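Putative acyl-CoA thioester hydrolase YbhC (Escherichia coli K-12, PDB 3GRH) is a putative thioesterase of the outer membrane, related to the pectinesterases but without pectinesterase activity and unable to bind pectin. Local coordinates at residues S147-M152 and N222-A227; G277-V282 and S300-E305; S326-F331 and R355-N360; S341-A346 and A370-S375. One frame throughout, in Å; residues are numbered along the deposited sequence.

In the fold
Interactions 1 and 2 are buried and join loops of neighbouring coils of a parallel beta-helix through side chains; each turns on an aspartate, paired with a histidine in the first and an arginine in the second, and His223 packs against Arg301 where the two meet. Interactions 3 and 4, by contrast, are partly buried parallel strand pairs bonded mainly through the backbone. Strands 327-330 and 337-342 follow each other in the chain, as do 358-359 and 369-373, yet the two contacts stay about 13 Å apart at their nearest atoms. Interaction 3 lies away from the predicted active site, whereas Val373 of interaction 4 touches Asp280 of interaction 2.

Interaction 1: residues S147-M152 and N222-A227; sequences SLDGGM and NHPAVA
Two irregular loop segments meet where the type I turn from Asp149 to Met152 lies against 222-227, Gly150 N giving Pro224 O a nearly straight hydrogen bond of 2.8 Å in the plane of the carbonyl. Beside it the side chain of Asp149 reaches His223. With CG anti to the backbone N (chi1 -174°), the carboxylate swings over to the imidazole, and His223 ND1 donates to the syn lone pair of Asp149 OD2 at 2.9 Å. That bond is bent, 142° at the hydrogen, with the oxygen 26° out of the ring plane; the carboxylate and ring planes are steeply inclined to each other. The other oxygen serves its own turn: Gly151 N meets Asp149 OD1 from above the carboxylate plane at 2.9 Å, closing an Asx turn. A water also donates to Asp149 OD1 and to Asn222 O, tying the turn to the second loop once more. Both carboxylate oxygens are thus engaged, which holds the group against rotation. Were Asp149 replaced by an alanine, His223 ND1 would probably lose this acceptor and the turn its Asx bond, leaving the ring freer to tilt. Further along, the methyl of Ala225 abuts Leu148, its CB 3.2 Å from Leu148 O. Beyond the contact, His223 NE2 bonds Asp219 OD1, so the ring is held at both nitrogens, while Asn212 ND2 donates to Leu148 O and Val226 O. The whole is a His-carboxylate pair built on an Asx turn, joining the loop after strand 142-146 to the loop that leads into strand 228-230 of the pectinesterase-type parallel beta-helix.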
loop_
_atom_site.group_PDB
_atom_site.type_symbol
_atom_site.label_atom_id
_atom_site.label_comp_id
_atom_site.label_asym_id
_atom_site.label_seq_id
_atom_site.Cartn_x
_atom_site.Cartn_y
_atom_site.Cartn_z
ATOM N N SER A 147 2.091 -18.058 -3.590
ATOM C CA SER A 147 1.544 -17.657 -4.890
ATOM C C SER A 147 0.053 -17.755 -4.832
ATOM O O SER A 147 -0.495 -18.836 -4.680
ATOM C CB SER A 147 2.044 -18.558 -6.009
ATOM O OG SER A 147 3.438 -18.440 -6.155
ATOM N N LEU A 148 -0.650 -16.631 -4.951
ATOM C CA LEU A 148 -2.092 -16.617 -4.984
ATOM C C LEU A 148 -2.586 -15.625 -6.022
ATOM O O LEU A 148 -2.076 -14.515 -6.136
ATOM C CB LEU A 148 -2.671 -16.181 -3.681
ATOM C CG LEU A 148 -2.402 -17.028 -2.467
ATOM C CD1 LEU A 148 -2.946 -16.255 -1.220
ATOM C CD2 LEU A 148 -2.947 -18.493 -2.593
ATOM N N ASP A 149 -3.517 -16.043 -6.820
ATOM C CA ASP A 149 -4.053 -15.240 -7.937
ATOM C C ASP A 149 -5.549 -15.045 -7.714
ATOM O O ASP A 149 -6.251 -15.992 -7.467
ATOM C CB ASP A 149 -3.824 -16.003 -9.222
ATOM C CG ASP A 149 -4.196 -15.245 -10.535
ATOM O OD1 ASP A 149 -5.041 -14.317 -10.616
ATOM O OD2 ASP A 149 -3.613 -15.636 -11.612
ATOM N N GLY A 150 -6.023 -13.823 -7.833
ATOM C CA GLY A 150 -7.464 -13.545 -7.712
ATOM C C GLY A 150 -8.313 -14.334 -8.667
ATOM O O GLY A 150 -9.430 -14.580 -8.366
ATOM N N GLY A 151 -7.751 -14.786 -9.777
ATOM C CA GLY A 151 -8.479 -15.585 -10.693
ATOM C C GLY A 151 -8.627 -17.045 -10.355
ATOM O O GLY A 151 -9.326 -17.783 -11.097
ATOM N N MET A 152 -7.928 -17.509 -9.352
ATOM C CA MET A 152 -7.901 -18.910 -8.981
ATOM C C MET A 152 -9.229 -19.359 -8.385
ATOM O O MET A 152 -10.008 -18.586 -7.827
ATOM C CB MET A 152 -6.692 -19.241 -8.116
ATOM C CG MET A 152 -6.887 -19.018 -6.703
ATOM S SD MET A 152 -5.360 -18.861 -5.720
ATOM C CE MET A 152 -4.792 -20.541 -5.795
ATOM N N ASN A 222 -5.099 -9.766 -16.617
ATOM C CA ASN A 222 -5.504 -9.497 -15.241
ATOM C C ASN A 222 -5.191 -10.669 -14.332
ATOM O O ASN A 222 -5.767 -11.773 -14.473
ATOM C CB ASN A 222 -7.005 -9.168 -15.232
ATOM C CG ASN A 222 -7.520 -8.785 -13.846
ATOM O OD1 ASN A 222 -6.992 -7.895 -13.212
ATOM N ND2 ASN A 222 -8.597 -9.464 -13.393
ATOM N N HIS A 223 -4.269 -10.445 -13.383
ATOM C CA HIS A 223 -3.846 -11.417 -12.424
ATOM C C HIS A 223 -3.541 -10.779 -11.101
ATOM O O HIS A 223 -2.381 -10.678 -10.751
ATOM C CB HIS A 223 -2.598 -12.115 -12.949
ATOM C CG HIS A 223 -2.874 -12.971 -14.145
ATOM N ND1 HIS A 223 -3.615 -14.122 -14.056
ATOM C CD2 HIS A 223 -2.498 -12.850 -15.437
ATOM C CE1 HIS A 223 -3.706 -14.672 -15.268
ATOM N NE2 HIS A 223 -3.038 -13.911 -16.126
ATOM N N PRO A 224 -4.580 -10.343 -10.390
ATOM C CA PRO A 224 -4.363 -9.687 -9.088
ATOM C C PRO A 224 -3.662 -10.660 -8.167
ATOM O O PRO A 224 -4.096 -11.785 -7.969
ATOM C CB PRO A 224 -5.772 -9.376 -8.614
ATOM C CG PRO A 224 -6.620 -9.587 -9.798
ATOM C CD PRO A 224 -6.008 -10.560 -10.662
ATOM N N ALA A 225 -2.602 -10.225 -7.520
ATOM C CA ALA A 225 -1.890 -11.063 -6.639
ATOM C C ALA A 225 -1.220 -10.202 -5.550
ATOM O O ALA A 225 -0.008 -9.868 -5.610
ATOM C CB ALA A 225 -0.896 -11.840 -7.429
ATOM N N VAL A 226 -2.010 -9.949 -4.523
ATOM C CA VAL A 226 -1.579 -9.056 -3.470
ATOM C C VAL A 226 -0.516 -9.691 -2.616
ATOM O O VAL A 226 -0.632 -10.855 -2.211
ATOM C CB VAL A 226 -2.818 -8.635 -2.603
ATOM C CG1 VAL A 226 -2.358 -7.740 -1.452
ATOM C CG2 VAL A 226 -3.892 -7.971 -3.448
ATOM N N ALA A 227 0.528 -8.916 -2.317
ATOM C CA ALA A 227 1.557 -9.300 -1.388
ATOM C C ALA A 227 1.099 -8.955 0.021
ATOM O O ALA A 227 0.996 -9.792 0.840
ATOM C CB ALA A 227 2.848 -8.630 -1.709
HETATM O O HOH W 1 -6.765 -13.825 -12.951
#

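Interaction 2: residues G277-V282 and S300-E305; sequences GDVDIV and SRTQQE
Asp278 and Arg301 make the tight part of this contact, a two-pronged salt bridge gripped side-on. Arg301 NH2 donates to Asp278 OD1 at 2.8 Å, lying above the carboxylate plane, while Arg301 NE reaches the syn lone pair of Asp278 OD2 at 3.0 Å. The two flat groups are turned 48° apart rather than lying coplanar. A bend in the arginine chain (chi3 67°) brings its NE edge round to the acid. Asp278 OD1 also takes Val279 N on its anti lone pair, which helps to fix the carboxylate. Packing is looser beyond the charges: Val279 CG2 sits 3.8 Å from Arg301 NH2, at the edge of the guanidinium, and 3.9 Å from Glu305 CG, and Thr302 CG2 lies 3.6 Å from Asp278 OD2. On the more open side Glu305 is partly exposed, its carboxylate turned to Tyr307 OH. A water bridges Asp278 OD2, 2.6 Å away, and Arg301 N. Arg301 NH1 goes on to the carbonyls of Asp219 and Gly221. The contact thus joins the loop between strands 274-277 and 283-284, which carries the predicted nucleophile Asp280, to the loop running from strand 294-297 into strand 307-311.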
loop_
_atom_site.group_PDB
_atom_site.type_symbol
_atom_site.label_atom_id
_atom_site.label_comp_id
_atom_site.label_asym_id
_atom_site.label_seq_id
_atom_site.Cartn_x
_atom_site.Cartn_y
_atom_site.Cartn_z
ATOM N N GLY A 277 6.282 -3.713 -8.554
ATOM C CA GLY A 277 5.193 -4.334 -9.262
ATOM C C GLY A 277 5.091 -3.796 -10.657
ATOM O O GLY A 277 6.031 -3.212 -11.180
ATOM N N ASP A 278 3.932 -4.024 -11.264
ATOM C CA ASP A 278 3.660 -3.435 -12.574
ATOM C C ASP A 278 2.352 -2.649 -12.662
ATOM O O ASP A 278 2.365 -1.432 -12.800
ATOM C CB ASP A 278 3.818 -4.467 -13.726
ATOM C CG ASP A 278 3.139 -5.805 -13.486
ATOM O OD1 ASP A 278 2.005 -5.892 -12.949
ATOM O OD2 ASP A 278 3.726 -6.815 -13.980
ATOM N N VAL A 279 1.235 -3.334 -12.562
ATOM C CA VAL A 279 -0.107 -2.751 -12.715
ATOM C C VAL A 279 -0.734 -2.550 -11.346
ATOM O O VAL A 279 -0.932 -3.453 -10.570
ATOM C CB VAL A 279 -0.960 -3.691 -13.539
ATOM C CG1 VAL A 279 -2.440 -3.253 -13.582
ATOM C CG2 VAL A 279 -0.378 -3.772 -14.949
ATOM N N ASP A 280 -1.038 -1.301 -11.039
ATOM C CA ASP A 280 -1.683 -0.903 -9.795
ATOM C C ASP A 280 -0.910 -1.400 -8.608
ATOM O O ASP A 280 -1.472 -2.110 -7.754
ATOM C CB ASP A 280 -3.146 -1.355 -9.831
ATOM C CG ASP A 280 -3.938 -0.781 -11.000
ATOM O OD1 ASP A 280 -3.577 0.241 -11.606
ATOM O OD2 ASP A 280 -5.042 -1.368 -11.330
ATOM N N ILE A 281 0.337 -0.959 -8.502
ATOM C CA ILE A 281 1.248 -1.469 -7.528
ATOM C C ILE A 281 0.741 -1.149 -6.121
ATOM O O ILE A 281 0.886 -1.951 -5.228
ATOM C CB ILE A 281 2.618 -0.916 -7.779
ATOM C CG1 ILE A 281 3.104 -1.203 -9.214
ATOM C CG2 ILE A 281 3.609 -1.431 -6.739
ATOM C CD1 ILE A 281 4.412 -0.499 -9.467
ATOM N N VAL A 282 0.240 0.050 -5.907
ATOM C CA VAL A 282 -0.322 0.479 -4.595
ATOM C C VAL A 282 -1.781 0.866 -4.853
ATOM O O VAL A 282 -2.041 1.726 -5.632
ATOM C CB VAL A 282 0.418 1.689 -4.020
ATOM C CG1 VAL A 282 -0.351 2.188 -2.821
ATOM C CG2 VAL A 282 1.874 1.277 -3.718
ATOM N N SER A 300 8.826 -7.515 -16.631
ATOM C CA SER A 300 9.051 -8.932 -16.914
ATOM C C SER A 300 7.746 -9.698 -17.200
ATOM O O SER A 300 7.745 -10.754 -17.916
ATOM C CB SER A 300 9.808 -9.589 -15.770
ATOM O OG SER A 300 9.354 -9.113 -14.534
ATOM N N ARG A 301 6.635 -9.218 -16.664
ATOM C CA ARG A 301 5.364 -9.900 -16.879
ATOM C C ARG A 301 4.578 -9.204 -17.992
ATOM O O ARG A 301 3.963 -9.851 -18.849
ATOM C CB ARG A 301 4.520 -9.946 -15.593
ATOM C CG ARG A 301 3.256 -10.719 -15.725
ATOM C CD ARG A 301 2.412 -10.508 -14.525
ATOM N NE ARG A 301 1.904 -9.131 -14.392
ATOM C CZ ARG A 301 0.679 -8.746 -14.720
ATOM N NH1 ARG A 301 -0.169 -9.620 -15.278
ATOM N NH2 ARG A 301 0.285 -7.501 -14.515
ATOM N N THR A 302 4.600 -7.877 -17.972
ATOM C CA THR A 302 3.903 -7.069 -18.979
ATOM C C THR A 302 4.780 -5.934 -19.421
ATOM O O THR A 302 5.507 -5.323 -18.617
ATOM C CB THR A 302 2.497 -6.581 -18.532
ATOM O OG1 THR A 302 1.915 -5.748 -19.559
ATOM C CG2 THR A 302 2.528 -5.816 -17.272
ATOM N N GLN A 303 4.773 -5.708 -20.731
ATOM C CA GLN A 303 5.498 -4.602 -21.280
ATOM C C GLN A 303 4.562 -3.519 -21.795
ATOM O O GLN A 303 5.010 -2.494 -22.349
ATOM C CB GLN A 303 6.399 -5.110 -22.410
ATOM C CG GLN A 303 7.517 -5.943 -21.901
ATOM C CD GLN A 303 8.802 -5.696 -22.663
ATOM O OE1 GLN A 303 8.794 -5.511 -23.881
ATOM N NE2 GLN A 303 9.922 -5.676 -21.937
ATOM N N GLN A 304 3.260 -3.737 -21.671
ATOM C CA GLN A 304 2.297 -2.833 -22.314
ATOM C C GLN A 304 1.760 -1.715 -21.421
ATOM O O GLN A 304 1.196 -0.732 -21.921
ATOM C CB GLN A 304 1.075 -3.593 -22.857
ATOM C CG GLN A 304 0.475 -4.694 -21.983
ATOM C CD GLN A 304 -0.499 -5.589 -22.764
ATOM O OE1 GLN A 304 -0.481 -6.828 -22.631
ATOM N NE2 GLN A 304 -1.338 -4.965 -23.611
ATOM N N GLU A 305 1.866 -1.893 -20.121
ATOM C CA GLU A 305 1.254 -0.955 -19.198
ATOM C C GLU A 305 1.825 -1.127 -17.818
ATOM O O GLU A 305 2.333 -2.199 -17.468
ATOM C CB GLU A 305 -0.249 -1.188 -19.138
ATOM C CG GLU A 305 -0.608 -2.616 -18.617
ATOM C CD GLU A 305 -2.113 -2.929 -18.705
ATOM O OE1 GLU A 305 -2.938 -1.986 -18.747
ATOM O OE2 GLU A 305 -2.460 -4.151 -18.738
HETATM O O HOH W 2 5.853 -6.732 -15.422
#

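Interaction 3: residues S326-F331 and R355-N360; sequences SRFNAF and RDSAIN
Phe328 and Ile359 are neighbours on the same face of two parallel strands, Phe328 CD2 lying 4.1 Å from Ile359 CG1 with the side chains side by side and pointing the same way. The edge of the Phe328 ring also meets Ser357, its CE2 3.9 Å from Ser357 CB. Next along the strands, Asn329 and Asn360 lie alongside with their amide planes only 17° apart, and Asn360 ND2 donates to Asn329 OD1 at 2.9 Å. Both have CG beside the backbone N (chi1 -68° and -69°), and this shared torsion keeps the two amides in step. At the other end Ser326 N donates to Ser357 OG at 3.0 Å, and that hydroxyl gives its own proton to Arg355 O. Backbone bonds set the register behind these side chains: Ala358 N to Ser326 O, Phe328 N to Ala358 O and Asn360 N to Phe328 O. Farther out, Phe328 stacks on Phe295 of strand 294-297, carrying the aromatic row to a third strand, and Asn329 ND2 bonds Glu294 OE2 there. Parallel strands in register, with like side chains aligned from coil to coil, are characteristic of the parallel beta-helix, the fold of the pectinesterase family.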
loop_
_atom_site.group_PDB
_atom_site.type_symbol
_atom_site.label_atom_id
_atom_site.label_comp_id
_atom_site.label_asym_id
_atom_site.label_seq_id
_atom_site.Cartn_x
_atom_site.Cartn_y
_atom_site.Cartn_z
ATOM N N SER A 326 10.276 10.447 -2.069
ATOM C CA SER A 326 10.312 9.070 -2.541
ATOM C C SER A 326 10.986 9.060 -3.957
ATOM O O SER A 326 11.444 10.079 -4.439
ATOM C CB SER A 326 8.916 8.506 -2.476
ATOM O OG SER A 326 8.576 8.232 -1.096
ATOM N N ARG A 327 11.229 7.849 -4.459
ATOM C CA ARG A 327 12.008 7.582 -5.675
ATOM C C ARG A 327 11.161 6.653 -6.528
ATOM O O ARG A 327 10.606 5.705 -6.050
ATOM C CB ARG A 327 13.371 6.971 -5.364
ATOM C CG ARG A 327 14.233 7.906 -4.674
ATOM C CD ARG A 327 15.570 7.221 -4.385
ATOM N NE ARG A 327 15.457 6.257 -3.296
ATOM C CZ ARG A 327 16.133 5.108 -3.200
ATOM N NH1 ARG A 327 16.973 4.731 -4.142
ATOM N NH2 ARG A 327 15.984 4.343 -2.128
ATOM N N PHE A 328 11.022 6.976 -7.794
ATOM C CA PHE A 328 10.221 6.208 -8.725
ATOM C C PHE A 328 11.078 5.806 -9.938
ATOM O O PHE A 328 11.696 6.642 -10.555
ATOM C CB PHE A 328 9.047 7.054 -9.246
ATOM C CG PHE A 328 8.058 7.428 -8.186
ATOM C CD1 PHE A 328 6.964 6.666 -7.935
ATOM C CD2 PHE A 328 8.279 8.486 -7.365
ATOM C CE1 PHE A 328 6.069 6.951 -6.911
ATOM C CE2 PHE A 328 7.364 8.761 -6.361
ATOM C CZ PHE A 328 6.281 8.044 -6.133
ATOM N N ASN A 329 11.187 4.528 -10.197
ATOM C CA ASN A 329 12.029 3.994 -11.276
ATOM C C ASN A 329 11.257 3.027 -12.138
ATOM O O ASN A 329 10.591 2.153 -11.638
ATOM C CB ASN A 329 13.223 3.317 -10.637
ATOM C CG ASN A 329 14.172 4.297 -9.944
ATOM O OD1 ASN A 329 14.582 5.268 -10.579
ATOM N ND2 ASN A 329 14.536 4.049 -8.675
ATOM N N ALA A 330 11.365 3.160 -13.447
ATOM C CA ALA A 330 10.713 2.188 -14.370
ATOM C C ALA A 330 11.647 1.763 -15.490
ATOM O O ALA A 330 12.421 2.565 -15.930
ATOM C CB ALA A 330 9.492 2.791 -14.950
ATOM N N PHE A 331 11.551 0.500 -15.896
ATOM C CA PHE A 331 12.428 -0.063 -16.975
ATOM C C PHE A 331 12.153 0.499 -18.387
ATOM O O PHE A 331 12.832 1.427 -18.812
ATOM C CB PHE A 331 12.369 -1.606 -16.992
ATOM C CG PHE A 331 12.967 -2.238 -15.773
ATOM C CD1 PHE A 331 12.180 -2.509 -14.682
ATOM C CD2 PHE A 331 14.330 -2.490 -15.689
ATOM C CE1 PHE A 331 12.718 -3.065 -13.530
ATOM C CE2 PHE A 331 14.879 -3.038 -14.528
ATOM C CZ PHE A 331 14.073 -3.332 -13.460
ATOM N N ARG A 355 4.928 14.335 -4.076
ATOM C CA ARG A 355 5.676 15.559 -3.792
ATOM C C ARG A 355 7.097 15.337 -3.420
ATOM O O ARG A 355 7.445 14.326 -2.834
ATOM C CB ARG A 355 5.007 16.429 -2.736
ATOM C CG ARG A 355 4.830 15.786 -1.432
ATOM C CD ARG A 355 4.091 16.717 -0.439
ATOM N NE ARG A 355 4.881 17.928 -0.159
ATOM C CZ ARG A 355 4.390 19.061 0.347
ATOM N NH1 ARG A 355 3.168 19.172 0.768
ATOM N NH2 ARG A 355 5.272 20.060 0.545
ATOM N N ASP A 356 7.931 16.287 -3.770
ATOM C CA ASP A 356 9.292 16.280 -3.332
ATOM C C ASP A 356 10.070 14.958 -3.649
ATOM O O ASP A 356 10.950 14.527 -2.880
ATOM C CB ASP A 356 9.374 16.595 -1.828
ATOM C CG ASP A 356 8.594 17.839 -1.439
ATOM O OD1 ASP A 356 8.822 18.906 -2.054
ATOM O OD2 ASP A 356 7.731 17.751 -0.484
ATOM N N SER A 357 9.721 14.355 -4.769
ATOM C CA SER A 357 10.164 13.053 -5.146
ATOM C C SER A 357 10.945 13.034 -6.445
ATOM O O SER A 357 10.816 13.910 -7.273
ATOM C CB SER A 357 8.977 12.110 -5.244
ATOM O OG SER A 357 8.462 11.869 -3.919
ATOM N N ALA A 358 11.789 12.021 -6.607
ATOM C CA ALA A 358 12.601 11.875 -7.806
ATOM C C ALA A 358 11.825 10.907 -8.718
ATOM O O ALA A 358 11.527 9.795 -8.292
ATOM C CB ALA A 358 13.976 11.271 -7.458
ATOM N N ILE A 359 11.534 11.306 -9.946
ATOM C CA ILE A 359 10.885 10.454 -10.978
ATOM C C ILE A 359 11.860 10.240 -12.106
ATOM O O ILE A 359 12.303 11.157 -12.750
ATOM C CB ILE A 359 9.585 11.078 -11.492
ATOM C CG1 ILE A 359 8.662 11.364 -10.328
ATOM C CG2 ILE A 359 8.878 10.111 -12.428
ATOM C CD1 ILE A 359 7.456 12.149 -10.669
ATOM N N ASN A 360 12.272 9.024 -12.306
ATOM C CA ASN A 360 13.517 8.853 -13.011
ATOM C C ASN A 360 13.102 8.398 -14.347
ATOM O O ASN A 360 12.004 8.747 -14.845
ATOM C CB ASN A 360 14.503 7.966 -12.205
ATOM C CG ASN A 360 15.010 8.679 -10.919
ATOM O OD1 ASN A 360 15.478 9.842 -10.968
ATOM N ND2 ASN A 360 14.757 8.044 -9.752
#

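Interaction 4: residues S341-A346 and A370-S375; sequences SLDVDA and ADAVIS
Ser341 opens this pairing of successive coils of the parallel beta-helix, its carbonyl O accepting Val373 N at 3.0 Å. Its hydroxyl donates to Asp343 OD1 within the same segment, while a water links Ser341 N to Ala370 O. Leu342 and Val373 form the parallel bridge, side by side on one face, and the methyls press close: Leu342 CD1 is 3.5 Å from Val373 CG1, tighter than usual van der Waals contact. The same leucine methyl reaches Ile374 CD1 at 3.9 Å. Val373 also packs on Arg340, a substrate-binding residue by similarity. The chain then bends through an inverse gamma turn centred on Asp343, whose N gives Val373 O a longer bond of 3.3 Å. With CG beside its own backbone N (chi1 -79°), the carboxylate is directed at the partner segment, and Asp343 OD2 comes within 3.3 Å of Ala372 CB. Arg377 forms a salt bridge to the same oxygen. An asparagine in place of Asp343 is likely to leave the charge of Arg377 without its mate. Past the turn, Val344 CG1 rests against Ile374 CD1 at 3.8 Å, an apolar touch near the surface. The closing polar link is the hydroxyl of Ser375, whose OG donates to Asp343 OD2 at 2.7 Å, arriving on the anti side and 23° out of the carboxylate plane.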
loop_
_atom_site.group_PDB
_atom_site.type_symbol
_atom_site.label_atom_id
_atom_site.label_comp_id
_atom_site.label_asym_id
_atom_site.label_seq_id
_atom_site.Cartn_x
_atom_site.Cartn_y
_atom_site.Cartn_z
ATOM N N SER A 341 -7.182 6.143 -11.384
ATOM C CA SER A 341 -8.127 5.966 -10.300
ATOM C C SER A 341 -8.770 4.591 -10.362
ATOM O O SER A 341 -9.036 4.074 -11.447
ATOM C CB SER A 341 -9.210 7.076 -10.394
ATOM O OG SER A 341 -10.224 6.941 -9.371
ATOM N N LEU A 342 -8.980 3.983 -9.194
ATOM C CA LEU A 342 -9.596 2.657 -9.085
ATOM C C LEU A 342 -11.066 2.892 -8.768
ATOM O O LEU A 342 -11.453 3.018 -7.609
ATOM C CB LEU A 342 -8.895 1.839 -7.971
ATOM C CG LEU A 342 -9.360 0.446 -7.626
ATOM C CD1 LEU A 342 -9.346 -0.418 -8.855
ATOM C CD2 LEU A 342 -8.448 -0.150 -6.570
ATOM N N ASP A 343 -11.873 2.992 -9.842
ATOM C CA ASP A 343 -13.259 3.438 -9.735
ATOM C C ASP A 343 -14.175 2.239 -9.418
ATOM O O ASP A 343 -14.944 1.759 -10.231
ATOM C CB ASP A 343 -13.685 4.130 -11.003
ATOM C CG ASP A 343 -13.203 5.541 -11.122
ATOM O OD1 ASP A 343 -12.481 6.064 -10.225
ATOM O OD2 ASP A 343 -13.584 6.123 -12.174
ATOM N N VAL A 344 -14.078 1.779 -8.189
ATOM C CA VAL A 344 -14.737 0.561 -7.725
ATOM C C VAL A 344 -16.239 0.719 -7.540
ATOM O O VAL A 344 -17.032 -0.274 -7.621
ATOM C CB VAL A 344 -14.100 0.049 -6.427
ATOM C CG1 VAL A 344 -12.789 -0.654 -6.716
ATOM C CG2 VAL A 344 -13.914 1.146 -5.386
ATOM N N ASP A 345 -16.662 1.960 -7.331
ATOM C CA ASP A 345 -18.032 2.300 -7.114
ATOM C C ASP A 345 -18.279 3.763 -7.521
ATOM O O ASP A 345 -17.337 4.502 -7.778
ATOM C CB ASP A 345 -18.409 1.975 -5.636
ATOM C CG ASP A 345 -17.588 2.758 -4.618
ATOM O OD1 ASP A 345 -17.266 3.908 -4.949
ATOM O OD2 ASP A 345 -17.272 2.244 -3.500
ATOM N N ALA A 346 -19.540 4.193 -7.555
ATOM C CA ALA A 346 -19.826 5.517 -8.107
ATOM C C ALA A 346 -19.294 6.655 -7.245
ATOM O O ALA A 346 -18.932 7.741 -7.746
ATOM C CB ALA A 346 -21.324 5.658 -8.424
ATOM N N ALA A 370 -3.268 7.736 -16.166
ATOM C CA ALA A 370 -4.115 6.979 -17.096
ATOM C C ALA A 370 -5.601 7.107 -16.792
ATOM O O ALA A 370 -6.021 7.494 -15.702
ATOM C CB ALA A 370 -3.697 5.508 -17.060
ATOM N N ASP A 371 -6.422 6.678 -17.744
ATOM C CA ASP A 371 -7.853 6.604 -17.467
ATOM C C ASP A 371 -8.171 5.603 -16.364
ATOM O O ASP A 371 -7.381 4.669 -16.088
ATOM C CB ASP A 371 -8.587 6.144 -18.698
ATOM C CG ASP A 371 -8.385 7.053 -19.879
ATOM O OD1 ASP A 371 -7.781 8.157 -19.761
ATOM O OD2 ASP A 371 -8.839 6.637 -20.996
ATOM N N ALA A 372 -9.348 5.739 -15.760
ATOM C CA ALA A 372 -9.678 4.901 -14.582
ATOM C C ALA A 372 -9.912 3.462 -14.920
ATOM O O ALA A 372 -10.411 3.137 -16.014
ATOM C CB ALA A 372 -10.891 5.437 -13.876
ATOM N N VAL A 373 -9.521 2.595 -13.991
ATOM C CA VAL A 373 -9.821 1.187 -14.171
ATOM C C VAL A 373 -11.264 0.972 -13.705
ATOM O O VAL A 373 -11.799 1.707 -12.854
ATOM C CB VAL A 373 -8.754 0.284 -13.562
ATOM C CG1 VAL A 373 -8.645 0.512 -12.145
ATOM C CG2 VAL A 373 -9.008 -1.220 -13.889
ATOM N N ILE A 374 -11.899 -0.013 -14.357
ATOM C CA ILE A 374 -13.261 -0.475 -14.068
ATOM C C ILE A 374 -14.255 0.387 -14.824
ATOM O O ILE A 374 -15.047 -0.117 -15.616
ATOM C CB ILE A 374 -13.593 -0.591 -12.535
ATOM C CG1 ILE A 374 -12.693 -1.672 -11.894
ATOM C CG2 ILE A 374 -15.064 -0.988 -12.319
ATOM C CD1 ILE A 374 -12.723 -1.691 -10.383
ATOM N N SER A 375 -14.201 1.685 -14.616
ATOM C CA SER A 375 -15.116 2.573 -15.265
ATOM C C SER A 375 -14.654 3.154 -16.585
ATOM O O SER A 375 -15.489 3.656 -17.334
ATOM C CB SER A 375 -15.390 3.753 -14.377
ATOM O OG SER A 375 -14.164 4.455 -14.264
HETATM O O HOH W 3 -7.756 7.903 -13.667
#